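Local coordinates for protein ornithine carbamoyltransferase (Giardia intestinalis, PDB 3GRF) that probably transfers the carbamoyl group of carbamoyl phosphate to ornithine to give citrulline, or runs this reaction in reverse during arginine breakdown, at residues R107-T110 against K111-R115; F263-D267 against A268-V272. All blocks are in the same frame, centred on the assembly; numbering follows the deposited sequence.

Overall arrangement
Both contacts are local ones in which a loop runs straight into the first turn of a helix, and each has its own N-cap residue, Thr110 in contact 1 and Asp266 in contact 2. Contact 1 comes first along the chain, in the carbamoyl-phosphate-binding part, where strand 103-107 of the four-stranded parallel sheet leads to helix 111-120. Contact 2 follows in the ornithine-binding part, beside the five-stranded parallel sheet, with its loop between helix 256-260 and helix 267-270. Their centres lie about 34 Å apart and their nearest atoms about 21 Å, so the two helix starts are built independently, one in each half of the two-domain transcarbamoylase fold.

Contact 1: R107-T110 against K111-R115; sequences RLAT and KEMMR
Leu108 supplies the apolar part of this loop-to-helix junction. Its CD1 lies 4.3 Å from Met113 CB and 4.2 Å from Met114 SD, so a single methyl of the branched side chain touches two successive residues of the helix. A branched aliphatic side chain suits this buried place. Met114 CG stands anti to the backbone N (chi1 -174°), and a bend at chi2 then sets SD near the Leu108 methyl; the side chain also touches Cys125 and Asn127 of strand 125-127. Nearer the surface, the small Ala109 brings its CB to 4.0 Å from Met113 SD.

Two weak hydrogen bonds cross the junction. Met114 N points to Thr110 O at 3.5 Å, and Thr110 N points almost straight at Met113 SD, 3.7 Å away, with an N-H...S angle of 172°. The Met113 side chain crosses that of Thr110 at about a right angle, with Thr110 OG1 3.3 Å from the same sulfur.

Thr110 is the N-cap of helix 111-120, which follows strand 103-107 in the beta-alpha order of the parallel sheet of the carbamoyl-phosphate-binding domain. At the same helix start, the backbone N of Lys111 is hydrogen-bonded to OD2 of Asp131, an acidic partner whose charge would interact favourably with the positive end of the helix dipole.

Lys111 NZ forms a salt bridge with Glu112, donating a hydrogen bond to OE1 at 2.8 Å and meeting that oxygen nearly along its C-O axis, while Arg115 NH1 makes a long salt bridge of 4.0 Å to Glu112 OE2. Both cations lie on the same side of the Glu112 carboxylate, making a small salt-bridge network, and Lys111 CG lies over one face of the Arg115 guanidinium, toward its rim.

Contact 2: F263-D267 against A268-V272; sequences FQVDD and AVMAV
Asp266 O accepts from Met270 N at 3.0 Å and Asp267 O from Ala271 N at 2.8 Å, the two backbone bonds that wind the loop 263-267 into the short helix 267-270. The first is the straighter, with an N-H...O angle of 169° against 150° for the second.

Asp266 caps this turn with its side chain. Its CG lies between the backbone N and the carbonyl carbon (chi1 61°), which swings OD2 over the helix start to accept from Val269 N at 3.0 Å. A short carboxylate suits the place, since it reaches a first-turn N-H and its negative charge would be stabilised by the positive end of the helix dipole. Asp267 turns the other way, and its OD1 is hydrogen-bonded to Ser294 OG.

On the buried side, Val265 CG1 touches two neighbouring helix residues, 3.8 Å from Val269 CG1 and 3.7 Å from Met270 SD. The valines cross at about a right angle, and the flexible chain of Met270, bent at chi2 and chi3, crosses Val265 obliquely and touches its methyl through the sulfur. Val265 and Met270 also rest on Val238 and Phe279, in neighbouring strands of the parallel sheet, whereas Val269 leans on Lys229 and Cys232 of helix 228-232. The whole is an aspartate N-cap with apolar residues on its inner side that pack against the parallel sheet of the Rossmann-like ornithine-binding domain.

Contact 1: R107-T110 against K111-R115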
# COMPACT_ATOMS: atom_id res chain seq x y z
N ARG A 107 -3.44 -4.58 14.65
CA ARG A 107 -4.75 -4.28 15.16
C ARG A 107 -5.51 -5.57 15.11
O ARG A 107 -6.09 -5.88 14.06
CB ARG A 107 -5.42 -3.18 14.33
CG ARG A 107 -6.48 -2.36 15.08
CD ARG A 107 -7.79 -3.15 15.19
NE ARG A 107 -8.96 -2.30 15.49
CZ ARG A 107 -9.17 -1.08 14.99
NH1 ARG A 107 -8.29 -0.53 14.16
NH2 ARG A 107 -10.26 -0.41 15.35
N LEU A 108 -5.52 -6.35 16.19
CA LEU A 108 -6.12 -7.68 16.17
C LEU A 108 -7.24 -7.75 17.21
O LEU A 108 -7.24 -6.99 18.20
CB LEU A 108 -5.04 -8.77 16.40
CG LEU A 108 -3.77 -8.68 15.52
CD1 LEU A 108 -2.55 -9.40 16.10
CD2 LEU A 108 -4.03 -9.12 14.07
N ALA A 109 -8.21 -8.63 16.98
CA ALA A 109 -9.38 -8.76 17.85
C ALA A 109 -9.01 -8.78 19.35
O ALA A 109 -9.33 -7.83 20.08
CB ALA A 109 -10.21 -9.98 17.47
N THR A 110 -8.31 -9.84 19.79
CA THR A 110 -8.06 -10.08 21.22
C THR A 110 -6.62 -9.81 21.63
O THR A 110 -5.70 -9.89 20.80
CB THR A 110 -8.37 -11.52 21.62
OG1 THR A 110 -7.54 -12.41 20.87
CG2 THR A 110 -9.87 -11.83 21.42
N LYS A 111 -6.43 -9.51 22.91
CA LYS A 111 -5.08 -9.35 23.48
C LYS A 111 -4.22 -10.60 23.33
O LYS A 111 -2.99 -10.51 23.40
CB LYS A 111 -5.13 -8.87 24.94
CG LYS A 111 -6.01 -9.65 25.87
CD LYS A 111 -5.95 -9.04 27.26
CE LYS A 111 -7.16 -9.43 28.08
NZ LYS A 111 -7.45 -10.91 27.96
N GLU A 112 -4.90 -11.73 23.08
CA GLU A 112 -4.33 -13.10 22.97
C GLU A 112 -3.44 -13.29 21.74
O GLU A 112 -2.24 -13.61 21.85
CB GLU A 112 -5.46 -14.16 22.93
CG GLU A 112 -6.56 -14.02 24.02
CD GLU A 112 -6.01 -13.63 25.40
OE1 GLU A 112 -6.77 -13.02 26.19
OE2 GLU A 112 -4.83 -13.94 25.70
N MET A 113 -4.05 -13.05 20.58
CA MET A 113 -3.38 -12.98 19.28
C MET A 113 -2.25 -11.96 19.24
O MET A 113 -1.20 -12.20 18.64
CB MET A 113 -4.41 -12.64 18.22
CG MET A 113 -5.81 -13.13 18.58
SD MET A 113 -7.13 -12.47 17.55
CE MET A 113 -6.74 -13.17 15.94
N MET A 114 -2.47 -10.83 19.90
CA MET A 114 -1.48 -9.77 20.00
C MET A 114 -0.27 -10.19 20.82
O MET A 114 0.89 -9.92 20.44
CB MET A 114 -2.12 -8.50 20.58
CG MET A 114 -1.21 -7.29 20.59
SD MET A 114 -0.93 -6.72 18.91
CE MET A 114 0.85 -6.60 18.85
N ARG A 115 -0.55 -10.82 21.96
CA ARG A 115 0.47 -11.38 22.86
C ARG A 115 1.23 -12.55 22.27
O ARG A 115 2.43 -12.67 22.50
CB ARG A 115 -0.17 -11.89 24.14
CG ARG A 115 -0.17 -10.87 25.27
CD ARG A 115 -1.42 -11.09 26.11
NE ARG A 115 -1.65 -10.03 27.09
CZ ARG A 115 -2.61 -10.07 28.01
NH1 ARG A 115 -3.43 -11.11 28.09
NH2 ARG A 115 -2.75 -9.05 28.87

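Contact 2: F263-D267 against A268-V272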
# COMPACT_ATOMS: atom_id res chain seq x y z
N PHE A 263 -24.91 8.70 31.50
CA PHE A 263 -23.49 9.00 31.35
C PHE A 263 -23.13 9.65 30.07
O PHE A 263 -21.95 9.72 29.72
CB PHE A 263 -22.63 7.77 31.63
CG PHE A 263 -22.66 7.41 33.07
CD1 PHE A 263 -21.75 7.96 33.96
CD2 PHE A 263 -23.69 6.62 33.56
CE1 PHE A 263 -21.81 7.65 35.31
CE2 PHE A 263 -23.77 6.31 34.92
CZ PHE A 263 -22.85 6.84 35.80
N GLN A 264 -24.15 10.16 29.40
CA GLN A 264 -23.96 10.96 28.19
C GLN A 264 -23.29 12.25 28.58
O GLN A 264 -23.75 12.91 29.52
CB GLN A 264 -25.32 11.28 27.60
CG GLN A 264 -25.26 12.21 26.39
CD GLN A 264 -26.55 12.24 25.68
OE1 GLN A 264 -27.49 12.88 26.12
NE2 GLN A 264 -26.65 11.50 24.59
N VAL A 265 -22.23 12.64 27.89
CA VAL A 265 -21.66 13.96 28.20
C VAL A 265 -22.49 15.07 27.51
O VAL A 265 -22.40 15.27 26.32
CB VAL A 265 -20.12 14.08 27.90
CG1 VAL A 265 -19.63 15.42 28.29
CG2 VAL A 265 -19.30 13.00 28.65
N ASP A 266 -23.34 15.74 28.29
CA ASP A 266 -24.16 16.87 27.79
C ASP A 266 -23.71 18.25 28.35
O ASP A 266 -22.64 18.37 28.97
CB ASP A 266 -25.67 16.60 28.05
CG ASP A 266 -26.02 16.44 29.55
OD1 ASP A 266 -27.13 16.05 29.84
OD2 ASP A 266 -25.21 16.72 30.46
N ASP A 267 -24.53 19.28 28.14
CA ASP A 267 -24.17 20.65 28.53
C ASP A 267 -24.13 20.75 30.07
O ASP A 267 -23.29 21.47 30.63
CB ASP A 267 -25.19 21.67 27.98
CG ASP A 267 -25.04 21.96 26.47
OD1 ASP A 267 -24.04 21.60 25.82
OD2 ASP A 267 -25.95 22.62 25.91
N ALA A 268 -25.04 20.04 30.76
CA ALA A 268 -25.08 20.08 32.24
C ALA A 268 -23.87 19.38 32.83
O ALA A 268 -23.39 19.74 33.90
CB ALA A 268 -26.34 19.42 32.77
N VAL A 269 -23.40 18.35 32.13
CA VAL A 269 -22.17 17.67 32.55
C VAL A 269 -21.00 18.65 32.40
O VAL A 269 -20.25 18.85 33.35
CB VAL A 269 -21.95 16.30 31.80
CG1 VAL A 269 -20.53 15.80 31.96
CG2 VAL A 269 -22.89 15.21 32.33
N MET A 270 -20.84 19.26 31.22
CA MET A 270 -19.72 20.19 30.97
C MET A 270 -19.77 21.46 31.84
O MET A 270 -18.71 22.01 32.22
CB MET A 270 -19.60 20.54 29.48
CG MET A 270 -19.28 19.35 28.58
SD MET A 270 -17.68 18.54 28.96
CE MET A 270 -16.53 19.77 28.20
N ALA A 271 -20.99 21.90 32.17
CA ALA A 271 -21.22 23.03 33.09
C ALA A 271 -20.70 22.83 34.51
O ALA A 271 -20.59 23.78 35.26
CB ALA A 271 -22.71 23.45 33.11
N VAL A 272 -20.36 21.58 34.89
CA VAL A 272 -19.83 21.40 36.24
C VAL A 272 -18.32 21.32 36.29
O VAL A 272 -17.71 21.26 37.35
CB VAL A 272 -20.45 20.18 36.96
CG1 VAL A 272 -21.97 20.34 37.07
CG2 VAL A 272 -20.11 18.89 36.24